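Local coordinates for uncharacterized protein TCIL3000_10_9440 (Trypanosoma congolense, PDB 5KMX), which is of unknown function but forms the bilobed ectodomain of an insect-stage surface antigen, possibly acting as a sensor, at residues A179-Y184 against L215-E220; K175-S178 against Y184-S187; T135-C140 against E144-C149; R117-F122 against G131-E136; G31-E36 against V198-Y203. All coordinates share one frame; numbering follows the deposited sequence.

Interaction 1 (A179-Y184 against L215-E220); sequences ALYPFY and LTEGRE
The side chain of E217 lies flat over one face of the Y181 ring, and this pair makes up most of the contact. CB of E217 sits 3.7 Å from the centroid of the Y181 ring and only 3° off its normal, a CH-pi contact over the middle of the face. From there the glutamate runs outward, extended, across the ring: its CG passes 3.5 Å from Y181 CE1, and the carboxylate plane ends 9° from the ring plane, stacked on it. OE2 of E217 comes to 3.2 Å from OH of Y181. The phenol turns toward the glutamate because its CG is anti to the backbone N (chi1 178°). P182 covers the opposite face, with its CB 3.8 Å above the ring plane and offset toward the rim, so the ring is held between proline and glutamate. The backbone N of Y181 is hydrogen-bonded to Q213 of helix 208-216, tying this loop to the helix. E217, with positive phi, is the first residue to leave that helix. With a cis peptide before P182 and a weak F183 N to L180 O bond, L180 to F183 make a type VIa turn at the surface, E217 lying on its tyrosine.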
# COMPACT_ATOMS: atom_id res chain seq x y z
N ALA A 179 -2.55 1.03 -4.70
CA ALA A 179 -3.76 0.26 -4.46
C ALA A 179 -4.26 0.48 -3.03
O ALA A 179 -5.42 0.20 -2.73
CB ALA A 179 -3.50 -1.22 -4.70
N LEU A 180 -3.39 0.99 -2.17
CA LEU A 180 -3.74 1.27 -0.78
C LEU A 180 -4.20 2.71 -0.60
O LEU A 180 -3.59 3.63 -1.15
CB LEU A 180 -2.55 0.99 0.14
CG LEU A 180 -1.92 -0.40 0.09
CD1 LEU A 180 -0.67 -0.43 0.95
CD2 LEU A 180 -2.91 -1.47 0.55
N TYR A 181 -5.28 2.90 0.15
CA TYR A 181 -5.70 4.23 0.58
C TYR A 181 -4.53 4.87 1.32
O TYR A 181 -3.84 4.19 2.07
CB TYR A 181 -6.94 4.15 1.47
CG TYR A 181 -7.42 5.48 2.01
CD1 TYR A 181 -6.82 6.06 3.12
CD2 TYR A 181 -8.50 6.13 1.43
CE1 TYR A 181 -7.27 7.28 3.62
CE2 TYR A 181 -8.95 7.34 1.92
CZ TYR A 181 -8.33 7.91 3.01
OH TYR A 181 -8.78 9.11 3.50
N PRO A 182 -4.30 6.18 1.14
CA PRO A 182 -4.99 7.19 0.32
C PRO A 182 -4.55 7.23 -1.15
O PRO A 182 -4.82 8.21 -1.85
CB PRO A 182 -4.64 8.50 1.02
CG PRO A 182 -3.29 8.25 1.58
CD PRO A 182 -3.27 6.80 1.99
N PHE A 183 -3.86 6.18 -1.60
CA PHE A 183 -3.53 5.99 -3.01
C PHE A 183 -2.51 7.00 -3.54
O PHE A 183 -2.56 7.38 -4.71
CB PHE A 183 -4.80 6.06 -3.86
CG PHE A 183 -5.93 5.22 -3.33
CD1 PHE A 183 -5.83 3.84 -3.30
CD2 PHE A 183 -7.09 5.81 -2.86
CE1 PHE A 183 -6.86 3.07 -2.81
CE2 PHE A 183 -8.13 5.04 -2.37
CZ PHE A 183 -8.01 3.67 -2.35
N TYR A 184 -1.59 7.43 -2.69
CA TYR A 184 -0.46 8.25 -3.14
C TYR A 184 0.69 7.36 -3.62
O TYR A 184 0.62 6.14 -3.51
CB TYR A 184 0.02 9.18 -2.02
CG TYR A 184 -1.04 10.11 -1.46
CD1 TYR A 184 -1.97 10.72 -2.30
CD2 TYR A 184 -1.10 10.38 -0.10
CE1 TYR A 184 -2.94 11.58 -1.78
CE2 TYR A 184 -2.07 11.23 0.42
CZ TYR A 184 -2.98 11.82 -0.42
OH TYR A 184 -3.93 12.66 0.10
N LEU A 215 -13.54 2.94 -0.35
CA LEU A 215 -14.80 3.13 0.34
C LEU A 215 -14.66 3.01 1.86
O LEU A 215 -15.47 3.55 2.61
CB LEU A 215 -15.82 2.11 -0.15
CG LEU A 215 -16.10 2.13 -1.66
CD1 LEU A 215 -16.87 0.89 -2.06
CD2 LEU A 215 -16.85 3.39 -2.04
N THR A 216 -13.61 2.31 2.28
CA THR A 216 -13.45 1.94 3.68
C THR A 216 -12.30 2.67 4.37
O THR A 216 -12.45 3.13 5.51
CB THR A 216 -13.20 0.43 3.81
OG1 THR A 216 -14.38 -0.29 3.43
CG2 THR A 216 -12.83 0.07 5.20
N GLU A 217 -11.15 2.74 3.69
CA GLU A 217 -9.92 3.31 4.23
C GLU A 217 -9.33 2.45 5.36
O GLU A 217 -8.13 2.18 5.35
CB GLU A 217 -10.15 4.76 4.69
CG GLU A 217 -9.20 5.26 5.78
CD GLU A 217 -9.56 6.66 6.27
OE1 GLU A 217 -9.02 7.08 7.31
OE2 GLU A 217 -10.39 7.32 5.61
N GLY A 218 -10.16 2.02 6.31
CA GLY A 218 -9.68 1.27 7.47
C GLY A 218 -10.16 -0.18 7.56
O GLY A 218 -10.41 -0.68 8.66
N ARG A 219 -10.29 -0.84 6.42
CA ARG A 219 -10.62 -2.27 6.34
C ARG A 219 -11.85 -2.74 7.14
O ARG A 219 -11.94 -3.93 7.47
CB ARG A 219 -9.41 -3.08 6.78
CG ARG A 219 -8.17 -2.88 5.91
CD ARG A 219 -8.43 -3.25 4.46
NE ARG A 219 -7.20 -3.65 3.77
CZ ARG A 219 -6.78 -4.90 3.63
NH1 ARG A 219 -7.49 -5.91 4.13
NH2 ARG A 219 -5.65 -5.15 2.98
N GLU A 220 -12.79 -1.86 7.44
CA GLU A 220 -14.06 -2.27 8.04
C GLU A 220 -15.23 -1.38 7.62
O GLU A 220 -15.08 -0.17 7.46
CB GLU A 220 -13.94 -2.28 9.56
CG GLU A 220 -14.04 -0.89 10.19
CD GLU A 220 -13.38 -0.79 11.54
OE1 GLU A 220 -13.13 0.34 12.00
OE2 GLU A 220 -13.11 -1.85 12.16

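Interaction 2 (K175-S178 against Y184-S187); sequences KYQS and YDIS
OG of S178 donates to the backbone O of S187 over 2.6 Å, tilted 30° from the carbonyl plane. The hydroxyl reaches that carbonyl because it stands anti to its own backbone N (chi1 174°). It also accepts a bond from the backbone N of L180, so one serine oxygen links both arms of the loop. A second polar approach is less certain: NE2 of Q177 is placed 2.4 Å from OD1 of D185 with a bent N-H...O angle of 129°, a distance too short for the details of this bond to be relied on. The two side chains lie alongside each other and point the same way, the glutamine bent at chi2. R87 holds the backbone O of Q177, and it adds a long, weak ion pair to D185 OD1.

Both segments belong to the long loop between strands 169-172 and 189-191. The second is a tight turn: D185 and I186 have the backbone angles of a type I beta turn, and S187 N makes a weak bond to Y184 O. OG of S187 closes it from the other direction, accepting from the backbone N of Y184 over 2.9 Å.

The remaining contacts are van der Waals. CB of S178 lies 3.1 Å from the backbone O of Y184, and the CB atoms of S178 and S187 are 4.0 Å apart. S178 also touches Y159 of strand 145-165, while CB of Q177 packs on the backbone C of Y184 at 3.7 Å.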
# COMPACT_ATOMS: atom_id res chain seq x y z
N LYS A 175 -5.07 8.72 -11.10
CA LYS A 175 -5.73 8.96 -9.82
C LYS A 175 -5.26 7.98 -8.75
O LYS A 175 -5.05 8.37 -7.60
CB LYS A 175 -7.25 8.88 -9.99
CG LYS A 175 -7.83 9.91 -10.95
CD LYS A 175 -7.61 11.34 -10.46
CE LYS A 175 -7.14 12.27 -11.57
NZ LYS A 175 -6.20 13.31 -11.07
N TYR A 176 -5.10 6.72 -9.13
CA TYR A 176 -4.63 5.69 -8.20
C TYR A 176 -3.14 5.42 -8.39
O TYR A 176 -2.76 4.55 -9.17
CB TYR A 176 -5.41 4.39 -8.37
CG TYR A 176 -6.86 4.50 -7.97
CD1 TYR A 176 -7.23 4.52 -6.63
CD2 TYR A 176 -7.86 4.56 -8.93
CE1 TYR A 176 -8.55 4.62 -6.26
CE2 TYR A 176 -9.19 4.65 -8.56
CZ TYR A 176 -9.53 4.68 -7.23
OH TYR A 176 -10.85 4.77 -6.86
N GLN A 177 -2.31 6.16 -7.67
CA GLN A 177 -0.87 5.94 -7.71
C GLN A 177 -0.48 4.72 -6.87
O GLN A 177 0.65 4.24 -6.93
CB GLN A 177 -0.12 7.18 -7.22
CG GLN A 177 -0.17 8.34 -8.19
CD GLN A 177 0.60 8.06 -9.47
OE1 GLN A 177 0.01 7.69 -10.49
NE2 GLN A 177 1.91 8.25 -9.43
N SER A 178 -1.43 4.23 -6.08
CA SER A 178 -1.25 3.00 -5.31
C SER A 178 -2.59 2.29 -5.14
O SER A 178 -3.65 2.86 -5.41
CB SER A 178 -0.65 3.31 -3.94
OG SER A 178 -0.61 2.14 -3.14
N TYR A 184 -1.59 7.43 -2.69
CA TYR A 184 -0.46 8.25 -3.14
C TYR A 184 0.69 7.36 -3.62
O TYR A 184 0.62 6.14 -3.51
CB TYR A 184 0.02 9.18 -2.02
CG TYR A 184 -1.04 10.11 -1.46
CD1 TYR A 184 -1.97 10.72 -2.30
CD2 TYR A 184 -1.10 10.38 -0.10
CE1 TYR A 184 -2.94 11.58 -1.78
CE2 TYR A 184 -2.07 11.23 0.42
CZ TYR A 184 -2.98 11.82 -0.42
OH TYR A 184 -3.93 12.66 0.10
N ASP A 185 1.73 7.99 -4.16
CA ASP A 185 2.92 7.26 -4.62
C ASP A 185 3.56 6.48 -3.46
O ASP A 185 4.02 5.35 -3.65
CB ASP A 185 3.95 8.23 -5.22
CG ASP A 185 3.68 8.55 -6.69
OD1 ASP A 185 3.17 7.67 -7.42
OD2 ASP A 185 4.00 9.68 -7.12
N ILE A 186 3.55 7.07 -2.27
CA ILE A 186 4.22 6.49 -1.11
C ILE A 186 3.27 5.65 -0.25
O ILE A 186 3.68 5.09 0.77
CB ILE A 186 4.86 7.58 -0.22
CG1 ILE A 186 3.81 8.62 0.19
CG2 ILE A 186 5.99 8.26 -0.97
CD1 ILE A 186 4.22 9.46 1.37
N SER A 187 2.01 5.56 -0.65
CA SER A 187 1.04 4.75 0.07
C SER A 187 1.30 3.26 -0.20
O SER A 187 0.50 2.59 -0.85
CB SER A 187 -0.39 5.11 -0.34
OG SER A 187 -0.64 6.50 -0.16

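Interaction 3 (T135-C140 against E144-C149); sequences TESSKC and EKCGYC. With SO4 (sulfate ion), chain F.
T135 and G147 form an antiparallel, non-hydrogen-bonded pair with their CA atoms 4.3 Å apart, a close approach made easier by the missing side chain of the glycine. Next to it, the N of E136 gives a straight bond to O of C146 (2.9 Å, 175°), and the N of S137 adds a weak one to the same oxygen. Past this point the two segments are joined covalently: C140 SG and C146 SG form a disulfide, with a dihedral of 75° about the sulfur-sulfur bond. Around it stand H119 of helix 116-128 and Y99 and C101.

S137 holds its OG between its backbone N and carbonyl carbon (chi1 66°), where it donates to O of K139 over 2.9 Å and folds the loop on itself. The carboxylate of E144 lies over this fold, with OE1 3.1 Å from CB of S137. Its OE2 is 2.8 Å from O of K139, two acceptors and no hydrogen bond; R141, salt-bridged to OE2, probably eases their closeness. R141 also bonds a sulfate ion, probably from the crystallisation liquor, which receives weak bonds from the backbone N atoms of S138 and K139. On the far part of the strand, OE2 of E136 meets the Y148 ring at its edge, 3.3 Å from CE2.

With a second disulfide tying C149 to C126 of helix 116-128, this is a beta-hairpin whose loop is closed by a disulfide, at a cystine-linked end of the chain, probably one of the two lobes of the ectodomain.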
# COMPACT_ATOMS: atom_id res chain seq x y z
N THR A 135 7.40 16.04 21.88
CA THR A 135 6.36 16.44 22.82
C THR A 135 5.56 17.62 22.28
O THR A 135 6.13 18.53 21.67
CB THR A 135 6.95 16.83 24.19
OG1 THR A 135 7.94 17.85 24.02
CG2 THR A 135 7.59 15.62 24.86
N GLU A 136 4.25 17.61 22.50
CA GLU A 136 3.37 18.69 22.06
C GLU A 136 2.65 19.35 23.23
O GLU A 136 1.99 20.38 23.06
CB GLU A 136 2.35 18.17 21.04
CG GLU A 136 2.95 17.76 19.70
CD GLU A 136 3.64 18.91 19.00
OE1 GLU A 136 3.22 20.07 19.19
OE2 GLU A 136 4.61 18.65 18.25
N SER A 137 2.79 18.77 24.42
CA SER A 137 2.18 19.33 25.62
C SER A 137 3.13 19.18 26.81
O SER A 137 3.83 18.18 26.93
CB SER A 137 0.84 18.66 25.91
OG SER A 137 1.02 17.30 26.25
N SER A 138 3.14 20.19 27.68
CA SER A 138 3.98 20.16 28.87
C SER A 138 3.56 19.03 29.81
O SER A 138 4.39 18.47 30.52
CB SER A 138 3.91 21.51 29.59
OG SER A 138 4.56 22.52 28.85
N LYS A 139 2.27 18.71 29.80
CA LYS A 139 1.74 17.62 30.61
C LYS A 139 0.76 16.79 29.79
O LYS A 139 -0.00 17.33 28.98
CB LYS A 139 1.06 18.16 31.87
CG LYS A 139 0.55 17.09 32.81
CD LYS A 139 0.17 17.66 34.17
CE LYS A 139 1.41 17.96 35.01
NZ LYS A 139 1.06 18.40 36.39
N CYS A 140 0.78 15.48 30.00
CA CYS A 140 -0.06 14.56 29.23
C CYS A 140 -1.39 14.32 29.95
O CYS A 140 -1.52 13.42 30.77
CB CYS A 140 0.68 13.23 29.02
SG CYS A 140 -0.11 12.08 27.88
N GLU A 144 -5.64 14.32 25.54
CA GLU A 144 -4.68 15.24 24.94
C GLU A 144 -3.74 14.55 23.97
O GLU A 144 -3.34 13.40 24.19
CB GLU A 144 -3.86 15.93 26.03
CG GLU A 144 -2.91 16.99 25.51
CD GLU A 144 -2.49 17.98 26.57
OE1 GLU A 144 -2.16 19.13 26.22
OE2 GLU A 144 -2.50 17.61 27.76
N LYS A 145 -3.40 15.25 22.89
CA LYS A 145 -2.33 14.81 22.01
C LYS A 145 -1.00 15.21 22.63
O LYS A 145 -0.49 16.30 22.40
CB LYS A 145 -2.48 15.44 20.62
CG LYS A 145 -3.55 14.80 19.77
CD LYS A 145 -3.19 13.37 19.43
CE LYS A 145 -4.08 12.83 18.34
NZ LYS A 145 -5.52 12.73 18.73
N CYS A 146 -0.45 14.30 23.43
CA CYS A 146 0.72 14.60 24.24
C CYS A 146 2.00 14.68 23.41
O CYS A 146 2.96 15.35 23.80
CB CYS A 146 0.89 13.55 25.33
SG CYS A 146 -0.62 13.21 26.26
N GLY A 147 2.01 14.00 22.27
CA GLY A 147 3.17 13.98 21.40
C GLY A 147 3.05 12.91 20.34
O GLY A 147 2.03 12.23 20.26
N TYR A 148 4.08 12.77 19.52
CA TYR A 148 4.07 11.80 18.43
C TYR A 148 5.45 11.18 18.22
O TYR A 148 6.46 11.69 18.71
CB TYR A 148 3.59 12.45 17.14
CG TYR A 148 4.48 13.57 16.63
CD1 TYR A 148 5.58 13.29 15.83
CD2 TYR A 148 4.21 14.89 16.95
CE1 TYR A 148 6.39 14.31 15.36
CE2 TYR A 148 5.02 15.91 16.48
CZ TYR A 148 6.11 15.62 15.69
OH TYR A 148 6.91 16.63 15.22
N CYS A 149 5.47 10.07 17.48
CA CYS A 149 6.71 9.39 17.12
C CYS A 149 6.92 9.44 15.62
O CYS A 149 6.02 9.12 14.85
CB CYS A 149 6.67 7.93 17.60
SG CYS A 149 8.08 6.94 17.05
S SO4 F . 0.10 22.52 27.79
O1 SO4 F . 0.12 23.66 28.71
O2 SO4 F . 0.38 21.29 28.53
O3 SO4 F . -1.22 22.43 27.17
O4 SO4 F . 1.11 22.71 26.76

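Interaction 4 (R117-F122 against G131-E136); sequences RKHDEF and GRYTTE
Y133 reaches from its strand to helix 116-128 and meets two side chains one turn apart, H119 and F122. The tight part is polar. OH of Y133 lies 2.6 Å from NE2 of H119, in the plane of the imidazole and close to straight at 167°, and either atom could be the donor. The two rings are oblique, with planes at 53°, and meet through the phenol hydroxyl. On all three residues CG is anti to the backbone N, which carries the rings toward one another (chi1 -179° for Y133).

The apolar part is looser. CE1 of F122 and CE1 of Y133 meet at 4.1 Å, edge against edge, and the long axes of the two side chains run at about a right angle. Y99 of strand 85-100 contacts both H119 and F122, while R123 and C126 of helix 116-128 touch Y133.

Away from the strand the helix carries charged side chains at or near the surface. NH1 of R117 is 3.1 Å from OE1 of E121, but the oxygen lies well out of the guanidinium plane, so this pair is held by charge alone. The contact thus combines one short, nearly straight bond with looser apolar packing. That bond satisfies both polar atoms; whether NE2 carries a proton depends on which partner donates, and the in-plane approach suits either case.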
# COMPACT_ATOMS: atom_id res chain seq x y z
N ARG A 117 1.92 6.12 32.70
CA ARG A 117 2.61 4.84 32.56
C ARG A 117 2.61 4.33 31.12
O ARG A 117 3.60 3.76 30.66
CB ARG A 117 1.98 3.80 33.49
CG ARG A 117 2.56 2.40 33.37
CD ARG A 117 4.01 2.32 33.84
NE ARG A 117 4.58 0.99 33.61
CZ ARG A 117 5.25 0.63 32.52
NH1 ARG A 117 5.46 1.49 31.53
NH2 ARG A 117 5.73 -0.60 32.42
N LYS A 118 1.50 4.52 30.42
CA LYS A 118 1.38 4.08 29.04
C LYS A 118 2.01 5.07 28.06
O LYS A 118 2.21 4.76 26.89
CB LYS A 118 -0.09 3.86 28.67
CG LYS A 118 -0.71 2.61 29.27
CD LYS A 118 -2.06 2.30 28.64
CE LYS A 118 -2.63 0.99 29.17
NZ LYS A 118 -2.93 1.05 30.63
N HIS A 119 2.31 6.27 28.56
CA HIS A 119 2.85 7.33 27.72
C HIS A 119 4.35 7.19 27.51
O HIS A 119 4.83 7.26 26.37
CB HIS A 119 2.54 8.70 28.35
CG HIS A 119 3.22 9.85 27.68
ND1 HIS A 119 3.56 11.00 28.35
CD2 HIS A 119 3.61 10.03 26.39
CE1 HIS A 119 4.14 11.84 27.51
NE2 HIS A 119 4.18 11.28 26.32
N ASP A 120 5.10 6.98 28.58
CA ASP A 120 6.56 6.94 28.49
C ASP A 120 7.06 5.64 27.86
O ASP A 120 8.19 5.59 27.37
CB ASP A 120 7.21 7.13 29.87
CG ASP A 120 6.46 6.42 30.98
OD1 ASP A 120 5.69 5.49 30.68
OD2 ASP A 120 6.64 6.80 32.16
N GLU A 121 6.24 4.59 27.86
CA GLU A 121 6.61 3.36 27.18
C GLU A 121 6.45 3.58 25.68
O GLU A 121 7.32 3.19 24.89
CB GLU A 121 5.77 2.17 27.66
CG GLU A 121 4.29 2.26 27.36
CD GLU A 121 3.50 1.11 27.96
OE1 GLU A 121 3.47 0.99 29.20
OE2 GLU A 121 2.93 0.31 27.18
N PHE A 122 5.35 4.22 25.28
CA PHE A 122 5.16 4.65 23.90
C PHE A 122 6.35 5.49 23.48
O PHE A 122 6.85 5.37 22.36
CB PHE A 122 3.86 5.45 23.76
CG PHE A 122 3.63 6.01 22.38
CD1 PHE A 122 4.27 7.16 21.96
CD2 PHE A 122 2.75 5.38 21.50
CE1 PHE A 122 4.06 7.67 20.69
CE2 PHE A 122 2.53 5.89 20.24
CZ PHE A 122 3.18 7.04 19.83
N GLY A 131 13.07 5.31 16.16
CA GLY A 131 12.31 6.51 15.86
C GLY A 131 12.66 7.68 16.76
O GLY A 131 13.48 7.55 17.67
N ARG A 132 12.05 8.83 16.49
CA ARG A 132 12.23 10.03 17.31
C ARG A 132 10.89 10.51 17.87
O ARG A 132 9.89 10.55 17.16
CB ARG A 132 12.87 11.15 16.49
CG ARG A 132 14.38 11.03 16.35
CD ARG A 132 15.00 12.36 15.93
NE ARG A 132 14.76 12.66 14.52
CZ ARG A 132 15.71 12.80 13.60
NH1 ARG A 132 15.38 13.07 12.34
NH2 ARG A 132 17.00 12.67 13.91
N TYR A 133 10.90 10.87 19.15
CA TYR A 133 9.69 11.33 19.83
C TYR A 133 9.68 12.85 19.99
O TYR A 133 10.71 13.46 20.28
CB TYR A 133 9.56 10.66 21.20
CG TYR A 133 8.32 11.08 21.95
CD1 TYR A 133 7.10 10.47 21.71
CD2 TYR A 133 8.37 12.09 22.90
CE1 TYR A 133 5.96 10.85 22.39
CE2 TYR A 133 7.23 12.48 23.59
CZ TYR A 133 6.03 11.85 23.33
OH TYR A 133 4.90 12.23 24.01
N THR A 134 8.51 13.44 19.81
CA THR A 134 8.32 14.88 19.95
C THR A 134 7.15 15.19 20.89
O THR A 134 6.06 14.66 20.71
CB THR A 134 8.06 15.55 18.58
OG1 THR A 134 9.18 15.34 17.72
CG2 THR A 134 7.82 17.05 18.74
N THR A 135 7.40 16.04 21.88
CA THR A 135 6.36 16.44 22.82
C THR A 135 5.56 17.62 22.28
O THR A 135 6.13 18.53 21.67
CB THR A 135 6.95 16.83 24.19
OG1 THR A 135 7.94 17.85 24.02
CG2 THR A 135 7.59 15.62 24.86
N GLU A 136 4.25 17.61 22.50
CA GLU A 136 3.37 18.69 22.06
C GLU A 136 2.65 19.35 23.23
O GLU A 136 1.99 20.38 23.06
CB GLU A 136 2.35 18.17 21.04
CG GLU A 136 2.95 17.76 19.70
CD GLU A 136 3.64 18.91 19.00
OE1 GLU A 136 3.22 20.07 19.19
OE2 GLU A 136 4.61 18.65 18.25

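Interaction 5 (G31-E36 against V198-Y203); sequences GRFNTE and VNVRLY
F33 lays one face of its ring against a methyl group of V200. CG1 of V200 is 3.5 Å from CD1 of F33, and it stands 3.9 Å from the ring centroid, 28° off the normal, as a CH-pi contact displaced toward the CD1-CE1 side of the ring. The far end of the same ring meets L202 differently: CB of L202 comes at the edge, near the ring plane, 3.7 Å from CZ. The phenylalanine therefore spans two residues that point the same way from strand 197-204, and V200 offers its methyl because CG1 is anti to the backbone N (chi1 -179°). On the other side of that strand R201 points away, donating from NH1 to OH of Y203 over 2.9 Å while also making a cation-pi contact with Y57. F33 itself opens a type II' beta turn to E36, closed by backbone bonds in both directions. The two strands are not paired: strand 31-33 lies between strands 36-45 and 72-79, and 197-204 between 53-63 and 145-165. The ring of F33 bridges them within the large mixed sheet, among A60 and L62 of strand 53-63 and V75, V77 and I79 of strand 72-79.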
# COMPACT_ATOMS: atom_id res chain seq x y z
N GLY A 31 4.27 -10.75 -18.27
CA GLY A 31 5.30 -9.82 -18.71
C GLY A 31 6.44 -9.79 -17.72
O GLY A 31 6.84 -10.83 -17.19
N ARG A 32 6.98 -8.60 -17.47
CA ARG A 32 8.10 -8.46 -16.56
C ARG A 32 8.07 -7.15 -15.77
O ARG A 32 7.69 -6.10 -16.29
CB ARG A 32 9.42 -8.56 -17.32
CG ARG A 32 9.67 -9.94 -17.92
CD ARG A 32 11.04 -10.03 -18.57
NE ARG A 32 11.35 -11.40 -18.96
CZ ARG A 32 12.29 -11.74 -19.83
NH1 ARG A 32 13.03 -10.81 -20.42
NH2 ARG A 32 12.50 -13.02 -20.12
N PHE A 33 8.47 -7.25 -14.50
CA PHE A 33 8.82 -6.09 -13.69
C PHE A 33 10.34 -6.05 -13.63
O PHE A 33 10.96 -6.92 -13.03
CB PHE A 33 8.21 -6.19 -12.29
CG PHE A 33 6.71 -6.11 -12.27
CD1 PHE A 33 6.07 -4.88 -12.29
CD2 PHE A 33 5.94 -7.25 -12.22
CE1 PHE A 33 4.69 -4.79 -12.27
CE2 PHE A 33 4.56 -7.18 -12.20
CZ PHE A 33 3.93 -5.94 -12.22
N ASN A 34 10.93 -5.05 -14.27
CA ASN A 34 12.38 -5.01 -14.48
C ASN A 34 12.86 -6.29 -15.17
O ASN A 34 12.56 -6.51 -16.34
CB ASN A 34 13.12 -4.80 -13.15
CG ASN A 34 13.00 -3.39 -12.64
OD1 ASN A 34 12.44 -2.51 -13.30
ND2 ASN A 34 13.54 -3.15 -11.44
N THR A 35 13.58 -7.13 -14.44
CA THR A 35 14.18 -8.34 -14.99
C THR A 35 13.27 -9.56 -14.80
O THR A 35 13.26 -10.48 -15.61
CB THR A 35 15.57 -8.61 -14.34
OG1 THR A 35 16.58 -7.94 -15.09
CG2 THR A 35 15.90 -10.10 -14.28
N GLU A 36 12.50 -9.53 -13.72
CA GLU A 36 11.77 -10.71 -13.26
C GLU A 36 10.47 -10.93 -14.03
O GLU A 36 9.77 -9.97 -14.36
CB GLU A 36 11.47 -10.57 -11.77
CG GLU A 36 12.66 -10.12 -10.93
CD GLU A 36 13.81 -11.11 -10.96
OE1 GLU A 36 14.95 -10.71 -10.65
OE2 GLU A 36 13.57 -12.29 -11.29
N VAL A 198 11.90 -6.51 -2.78
CA VAL A 198 10.61 -5.83 -2.75
C VAL A 198 9.60 -6.56 -3.65
O VAL A 198 9.92 -6.92 -4.78
CB VAL A 198 10.73 -4.37 -3.21
CG1 VAL A 198 9.36 -3.70 -3.25
CG2 VAL A 198 11.67 -3.60 -2.28
N ASN A 199 8.40 -6.76 -3.13
CA ASN A 199 7.34 -7.42 -3.88
C ASN A 199 6.47 -6.41 -4.63
O ASN A 199 5.83 -5.56 -4.01
CB ASN A 199 6.48 -8.27 -2.94
CG ASN A 199 5.36 -9.00 -3.66
OD1 ASN A 199 4.18 -8.79 -3.37
ND2 ASN A 199 5.73 -9.86 -4.61
N VAL A 200 6.46 -6.51 -5.95
CA VAL A 200 5.72 -5.57 -6.79
C VAL A 200 4.42 -6.19 -7.27
O VAL A 200 4.37 -7.37 -7.62
CB VAL A 200 6.56 -5.13 -8.01
CG1 VAL A 200 5.79 -4.13 -8.85
CG2 VAL A 200 7.88 -4.53 -7.55
N ARG A 201 3.36 -5.38 -7.30
CA ARG A 201 2.03 -5.84 -7.71
C ARG A 201 1.34 -4.79 -8.58
O ARG A 201 1.40 -3.60 -8.28
CB ARG A 201 1.18 -6.15 -6.47
CG ARG A 201 1.63 -7.40 -5.73
CD ARG A 201 1.43 -7.29 -4.23
NE ARG A 201 0.03 -7.43 -3.82
CZ ARG A 201 -0.37 -8.07 -2.72
NH1 ARG A 201 -1.66 -8.15 -2.44
NH2 ARG A 201 0.51 -8.64 -1.90
N LEU A 202 0.70 -5.25 -9.65
CA LEU A 202 -0.05 -4.38 -10.55
C LEU A 202 -1.53 -4.75 -10.55
O LEU A 202 -1.89 -5.88 -10.86
CB LEU A 202 0.52 -4.46 -11.97
CG LEU A 202 -0.21 -3.67 -13.05
CD1 LEU A 202 -0.16 -2.18 -12.76
CD2 LEU A 202 0.37 -3.97 -14.43
N TYR A 203 -2.37 -3.77 -10.21
CA TYR A 203 -3.81 -3.97 -10.14
C TYR A 203 -4.55 -3.26 -11.26
O TYR A 203 -4.02 -2.34 -11.88
CB TYR A 203 -4.35 -3.47 -8.79
CG TYR A 203 -4.09 -4.39 -7.62
CD1 TYR A 203 -2.85 -4.40 -6.98
CD2 TYR A 203 -5.08 -5.23 -7.13
CE1 TYR A 203 -2.62 -5.24 -5.90
CE2 TYR A 203 -4.86 -6.06 -6.06
CZ TYR A 203 -3.62 -6.06 -5.44
OH TYR A 203 -3.39 -6.89 -4.37

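Interaction 5 is the buried contact of the set: apolar, inside the large mixed sheet. Interactions 1 and 2 lie next to each other, sharing Y184 in one long loop; interaction 2 is partly buried and bonded through serines, whereas interaction 1, at the surface, stacks a glutamate on a tyrosine. A179 touches Y203, so this loop also meets the strand of interaction 5. Interactions 3 and 4 share T135 and E136 and sit at the other end of the molecule, on the opposite side of its centre from interaction 5, about 42 and 38 Å away between centres. There a disulfide and a histidine-tyrosine hydrogen bond hold surface elements, and strand 145-165 connects both ends.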